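Local atomic coordinates of NADPH-quinone reductase (Pediococcus pentosaceus ATCC 25745, PDB entry 3HA2), a protein that probably binds FMN and acts as an NAD(P)H:quinone oxidoreductase, the chain here comprising its flavodoxin-like domain. Residues V7-L12 with E58-W63; I97-G102 with I139-Q144. One frame throughout, in Å; residues are numbered along the deposited sequence.

Contact 1. Residues V7-L12 with E58-W63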
loop_
_atom_site.group_PDB
_atom_site.type_symbol
_atom_site.label_atom_id
_atom_site.label_comp_id
_atom_site.label_asym_id
_atom_site.label_seq_id
_atom_site.Cartn_x
_atom_site.Cartn_y
_atom_site.Cartn_z
ATOM N N VAL A 7 4.365 -10.677 11.359
ATOM C CA VAL A 7 4.589 -9.490 12.175
ATOM C C VAL A 7 5.502 -8.564 11.397
ATOM O O VAL A 7 6.716 -8.793 11.314
ATOM C CB VAL A 7 5.193 -9.859 13.546
ATOM C CG1 VAL A 7 5.415 -8.613 14.420
ATOM C CG2 VAL A 7 4.285 -10.840 14.256
ATOM N N ALA A 8 4.899 -7.534 10.812
ATOM C CA ALA A 8 5.604 -6.634 9.913
ATOM C C ALA A 8 5.793 -5.267 10.540
ATOM O O ALA A 8 5.468 -4.256 9.929
ATOM C CB ALA A 8 4.867 -6.512 8.575
ATOM N N HIS A 9 6.261 -5.235 11.780
ATOM C CA HIS A 9 6.684 -3.968 12.370
ATOM C C HIS A 9 8.120 -3.757 11.911
ATOM O O HIS A 9 8.948 -4.658 12.082
ATOM C CB HIS A 9 6.588 -3.997 13.883
ATOM C CG HIS A 9 6.827 -2.664 14.516
ATOM N ND1 HIS A 9 5.815 -1.921 15.086
ATOM C CD2 HIS A 9 7.959 -1.934 14.659
ATOM C CE1 HIS A 9 6.315 -0.790 15.555
ATOM N NE2 HIS A 9 7.615 -0.776 15.317
ATOM N N PRO A 10 8.417 -2.588 11.301
ATOM C CA PRO A 10 9.713 -2.350 10.658
ATOM C C PRO A 10 10.874 -2.166 11.629
ATOM O O PRO A 10 12.031 -2.279 11.224
ATOM C CB PRO A 10 9.494 -1.046 9.882
ATOM C CG PRO A 10 8.037 -0.803 9.904
ATOM C CD PRO A 10 7.541 -1.412 11.167
ATOM N N GLU A 11 10.573 -1.853 12.887
ATOM C CA GLU A 11 11.598 -1.753 13.918
ATOM C C GLU A 11 11.205 -2.602 15.116
ATOM O O GLU A 11 11.185 -2.125 16.254
ATOM C CB GLU A 11 11.807 -0.293 14.339
ATOM C CG GLU A 11 12.413 0.612 13.265
ATOM C CD GLU A 11 13.811 0.188 12.838
ATOM O OE1 GLU A 11 14.608 -0.255 13.704
ATOM O OE2 GLU A 11 14.113 0.300 11.625
ATOM N N LEU A 12 10.904 -3.870 14.847
ATOM C CA LEU A 12 10.378 -4.792 15.855
ATOM C C LEU A 12 11.123 -4.799 17.201
ATOM O O LEU A 12 10.488 -4.782 18.265
ATOM C CB LEU A 12 10.315 -6.209 15.282
ATOM C CG LEU A 12 9.513 -7.245 16.067
ATOM C CD1 LEU A 12 8.081 -6.760 16.300
ATOM C CD2 LEU A 12 9.509 -8.563 15.321
ATOM N N GLU A 58 0.058 -8.391 10.615
ATOM C CA GLU A 58 0.092 -7.531 11.799
ATOM C C GLU A 58 1.115 -6.407 11.590
ATOM O O GLU A 58 2.345 -6.645 11.521
ATOM C CB GLU A 58 0.449 -8.384 13.024
ATOM C CG GLU A 58 0.530 -7.615 14.319
ATOM C CD GLU A 58 0.406 -8.498 15.532
ATOM O OE1 GLU A 58 -0.288 -9.544 15.468
ATOM O OE2 GLU A 58 0.998 -8.129 16.568
ATOM N N PHE A 59 0.621 -5.174 11.503
ATOM C CA PHE A 59 1.498 -4.060 11.148
ATOM C C PHE A 59 0.977 -2.704 11.627
ATOM O O PHE A 59 -0.222 -2.549 11.864
ATOM C CB PHE A 59 1.687 -4.039 9.620
ATOM C CG PHE A 59 0.381 -3.928 8.826
ATOM C CD1 PHE A 59 -0.329 -5.069 8.422
ATOM C CD2 PHE A 59 -0.135 -2.675 8.491
ATOM C CE1 PHE A 59 -1.535 -4.959 7.699
ATOM C CE2 PHE A 59 -1.334 -2.556 7.759
ATOM C CZ PHE A 59 -2.031 -3.703 7.361
ATOM N N PRO A 60 1.879 -1.718 11.750
ATOM C CA PRO A 60 1.459 -0.336 12.012
ATOM C C PRO A 60 1.047 0.369 10.728
ATOM O O PRO A 60 1.591 0.107 9.650
ATOM C CB PRO A 60 2.716 0.294 12.600
ATOM C CG PRO A 60 3.839 -0.426 11.924
ATOM C CD PRO A 60 3.350 -1.851 11.708
ATOM N N LEU A 61 0.086 1.268 10.842
ATOM C CA LEU A 61 -0.387 1.999 9.682
ATOM C C LEU A 61 0.610 3.147 9.400
ATOM O O LEU A 61 0.854 4.007 10.261
ATOM C CB LEU A 61 -1.796 2.525 9.971
ATOM C CG LEU A 61 -2.580 3.128 8.817
ATOM C CD1 LEU A 61 -3.063 2.010 7.899
ATOM C CD2 LEU A 61 -3.747 3.991 9.324
ATOM N N TYR A 62 1.224 3.117 8.222
ATOM C CA TYR A 62 2.189 4.144 7.820
ATOM C C TYR A 62 1.596 4.826 6.590
ATOM O O TYR A 62 1.388 4.170 5.565
ATOM C CB TYR A 62 3.520 3.487 7.433
ATOM C CG TYR A 62 4.418 3.074 8.588
ATOM C CD1 TYR A 62 3.980 3.160 9.902
ATOM C CD2 TYR A 62 5.709 2.598 8.352
ATOM C CE1 TYR A 62 4.782 2.794 10.963
ATOM C CE2 TYR A 62 6.531 2.230 9.421
ATOM C CZ TYR A 62 6.041 2.322 10.719
ATOM O OH TYR A 62 6.805 1.960 11.806
ATOM N N TRP A 63 1.319 6.126 6.690
ATOM C CA TRP A 63 0.613 6.837 5.598
ATOM C C TRP A 63 -0.544 6.028 4.996
ATOM O O TRP A 63 -0.607 5.809 3.774
ATOM C CB TRP A 63 1.580 7.310 4.489
ATOM C CG TRP A 63 2.509 8.423 4.948
ATOM C CD1 TRP A 63 3.870 8.368 5.009
ATOM C CD2 TRP A 63 2.135 9.726 5.427
ATOM N NE1 TRP A 63 4.367 9.558 5.491
ATOM C CE2 TRP A 63 3.330 10.410 5.750
ATOM C CE3 TRP A 63 0.910 10.388 5.596
ATOM C CZ2 TRP A 63 3.342 11.730 6.251
ATOM C CZ3 TRP A 63 0.918 11.700 6.097
ATOM C CH2 TRP A 63 2.128 12.355 6.418
#
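Where strand 3-7 gives way to a loop, the chain keeps touching its sheet neighbour, strand 54-60, but trades backbone bonding for proline packing. A single hydrogen bond spans the two segments: A8 N donates to E58 O over 2.8 Å, almost in line with the C=O axis (166° at the oxygen). It belongs to the parallel pairing of V7 with E58, whose side chains lie on the same face of the sheet. Past this point, A8 O is buried with no polar partner; instead F59 CB and P60 CD, the latter 3.7 Å from A8 O, close over it.

The rest is van der Waals packing, mostly between carbon atoms. A8 CB meets F59 CB at 4.2 Å, while the phenyl ring leads away from the loop, its CG in the crowded position between backbone N and carbonyl carbon (chi1 57°). The ring of P60 serves two residues. Its CG lies 3.9 Å from P10 CD in a tip-to-tip approach. With H9 CG anti to the backbone N (chi1 -172°), the imidazole is set so that H9 ND1 lies 4.0 Å from P60 CG, crossing the proline at about a right angle. P10 also meets Y62 tip to tip, with P10 CG 3.4 Å from Y62 CE2 and P10 CD 3.5 Å from Y62 OH.

A bound sulfate lies about 3 Å from the H9 side chain. It probably came from the crystallisation liquor, though its position is consistent with an anion-binding pocket beyond the strand end, as in flavodoxin-like proteins, where this region holds the FMN phosphate. Between strands 31-35 and 94-101, the contact has V7 and E58 packed on W33 and F59 on I97; helix 18-25 meets V7 through Q18 and E58 through F21.

Contact 2. Residues I97-G102 with I139-Q144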
loop_
_atom_site.group_PDB
_atom_site.type_symbol
_atom_site.label_atom_id
_atom_site.label_comp_id
_atom_site.label_asym_id
_atom_site.label_seq_id
_atom_site.Cartn_x
_atom_site.Cartn_y
_atom_site.Cartn_z
ATOM N N ILE A 97 -6.263 -9.049 9.525
ATOM C CA ILE A 97 -5.421 -7.863 9.584
ATOM C C ILE A 97 -5.473 -7.334 11.004
ATOM O O ILE A 97 -6.568 -7.055 11.531
ATOM C CB ILE A 97 -5.949 -6.765 8.606
ATOM C CG1 ILE A 97 -5.969 -7.275 7.152
ATOM C CG2 ILE A 97 -5.143 -5.443 8.791
ATOM C CD1 ILE A 97 -4.607 -7.548 6.548
ATOM N N VAL A 98 -4.312 -7.229 11.647
ATOM C CA VAL A 98 -4.208 -6.522 12.937
ATOM C C VAL A 98 -3.406 -5.249 12.666
ATOM O O VAL A 98 -2.183 -5.305 12.552
ATOM C CB VAL A 98 -3.540 -7.392 14.026
ATOM C CG1 VAL A 98 -3.421 -6.602 15.373
ATOM C CG2 VAL A 98 -4.369 -8.679 14.237
ATOM N N VAL A 99 -4.108 -4.117 12.521
ATOM C CA VAL A 99 -3.473 -2.864 12.107
ATOM C C VAL A 99 -3.479 -1.854 13.241
ATOM O O VAL A 99 -4.523 -1.570 13.816
ATOM C CB VAL A 99 -4.114 -2.277 10.793
ATOM C CG1 VAL A 99 -5.652 -2.086 10.929
ATOM C CG2 VAL A 99 -3.424 -0.983 10.396
ATOM N N SER A 100 -2.303 -1.352 13.598
ATOM C CA SER A 100 -2.222 -0.447 14.734
ATOM C C SER A 100 -1.994 0.980 14.242
ATOM O O SER A 100 -1.353 1.197 13.194
ATOM C CB SER A 100 -1.151 -0.917 15.728
ATOM O OG SER A 100 0.112 -0.920 15.113
ATOM N N THR A 101 -2.580 1.941 14.953
ATOM C CA THR A 101 -2.440 3.349 14.591
ATOM C C THR A 101 -2.133 4.152 15.861
ATOM O O THR A 101 -2.503 3.746 16.936
ATOM C CB THR A 101 -3.728 3.937 13.924
ATOM O OG1 THR A 101 -4.650 4.363 14.933
ATOM C CG2 THR A 101 -4.419 2.942 13.015
ATOM N N GLY A 102 -1.434 5.272 15.710
ATOM C CA GLY A 102 -1.230 6.226 16.794
ATOM C C GLY A 102 -2.338 7.275 16.843
ATOM O O GLY A 102 -2.295 8.189 17.669
ATOM N N ILE A 139 -11.492 -6.721 10.159
ATOM C CA ILE A 139 -10.186 -6.177 10.560
ATOM C C ILE A 139 -10.118 -5.920 12.063
ATOM O O ILE A 139 -11.072 -5.419 12.644
ATOM C CB ILE A 139 -9.968 -4.846 9.830
ATOM C CG1 ILE A 139 -10.037 -5.076 8.303
ATOM C CG2 ILE A 139 -8.646 -4.160 10.268
ATOM C CD1 ILE A 139 -10.450 -3.842 7.503
ATOM N N LEU A 140 -8.989 -6.257 12.691
ATOM C CA LEU A 140 -8.792 -5.886 14.102
ATOM C C LEU A 140 -7.963 -4.601 14.116
ATOM O O LEU A 140 -6.749 -4.649 13.936
ATOM C CB LEU A 140 -8.113 -7.018 14.905
ATOM C CG LEU A 140 -7.910 -6.702 16.399
ATOM C CD1 LEU A 140 -9.218 -6.305 17.041
ATOM C CD2 LEU A 140 -7.342 -7.912 17.100
ATOM N N ALA A 141 -8.630 -3.461 14.297
ATOM C CA ALA A 141 -7.920 -2.167 14.352
ATOM C C ALA A 141 -7.539 -1.858 15.796
ATOM O O ALA A 141 -8.364 -2.004 16.716
ATOM C CB ALA A 141 -8.772 -1.039 13.739
ATOM N N VAL A 142 -6.285 -1.456 15.990
ATOM C CA VAL A 142 -5.724 -1.229 17.318
ATOM C C VAL A 142 -5.272 0.230 17.366
ATOM O O VAL A 142 -4.234 0.578 16.818
ATOM C CB VAL A 142 -4.538 -2.190 17.582
ATOM C CG1 VAL A 142 -3.898 -1.934 18.945
ATOM C CG2 VAL A 142 -4.993 -3.655 17.469
ATOM N N HIS A 143 -6.045 1.065 18.056
ATOM C CA HIS A 143 -5.807 2.505 18.059
ATOM C C HIS A 143 -5.209 2.983 19.389
ATOM O O HIS A 143 -5.841 2.856 20.435
ATOM C CB HIS A 143 -7.109 3.245 17.789
ATOM C CG HIS A 143 -7.680 3.003 16.431
ATOM N ND1 HIS A 143 -8.825 2.262 16.229
ATOM C CD2 HIS A 143 -7.287 3.428 15.210
ATOM C CE1 HIS A 143 -9.108 2.234 14.941
ATOM N NE2 HIS A 143 -8.197 2.939 14.300
ATOM N N GLN A 144 -3.979 3.497 19.325
ATOM C CA GLN A 144 -3.282 4.108 20.488
ATOM C C GLN A 144 -3.104 3.120 21.635
ATOM O O GLN A 144 -3.330 3.446 22.807
ATOM C CB GLN A 144 -3.988 5.387 20.950
ATOM C CG GLN A 144 -4.041 6.471 19.856
ATOM C CD GLN A 144 -4.740 7.758 20.295
ATOM O OE1 GLN A 144 -5.671 7.750 21.095
ATOM N NE2 GLN A 144 -4.274 8.879 19.759
#
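The parallel sheet of this flavodoxin-like fold ends, within the chain, at strand 135-143, and residues I139-Q144 run beside I97-G102 with no break in register. Backbone hydrogen bonds alternate between the strands: L140 N to I97 O, V99 N to L140 O, V142 N to V99 O, T101 N to V142 O and Q144 N to T101 O. The last is the straightest, at 2.8 Å from Q144 N to T101 O with 169° at the hydrogen. CA-H...O contacts add to the pairing, notably S100 CA to V142 O at 3.1 Å.

V98, S100, L140 and V142 share one face of the sheet, where helix 150-165 packs on V98, L140 and V142. V98 CG2 lies 4.2 Å from L140 CB, the two side chains side by side, whereas the side chains of V98 and V142 cross obliquely, with V98 CG1 3.9 Å from V142 CG2. V99, T101, A141 and H143 share the other face. V99 CG1 takes the crowded position between backbone N and carbonyl carbon (chi1 55°), which brings it to 3.7 Å from I139 CG2; helix 118-121 adds I118 against both residues.

Beyond the strands the contact passes to one side chain. From Q144 CB, the chain turns to place CG anti to the carbonyl carbon (chi1 -60°), 3.3 Å from G102 O. It then runs extended to CD, 3.6 Å from that same oxygen, and NE2 grips it as a donor. An alanine here would remove the amide and with it the bond to G102 O, and would probably leave the backbone at G102 less firmly held. Q144 NE2 approaches G102 O from above the carbonyl plane, 3.0 Å away, with the oxygen close to the plane of the glutamine amide.

How the contacts relate
Both contacts belong to one parallel sheet and meet across its neighbouring strands 54-60 and 94-101: the backbone of F59 and L61 probably hydrogen-bonds to S100, and the phenyl ring of F59 packs on V99. Contact 1 is the more buried, yet joins its segments by one hydrogen bond and relies on prolines and an aromatic ring, consistent with V7-L12 having left the sheet and 58-63 leaving it after P60. Contact 2, at the sheet's margin within the chain, is partly buried and regularly bonded throughout. Their surroundings differ too: the second subunit touches Y62 and W63 of contact 1, whereas no other chain of the assembly reaches contact 2.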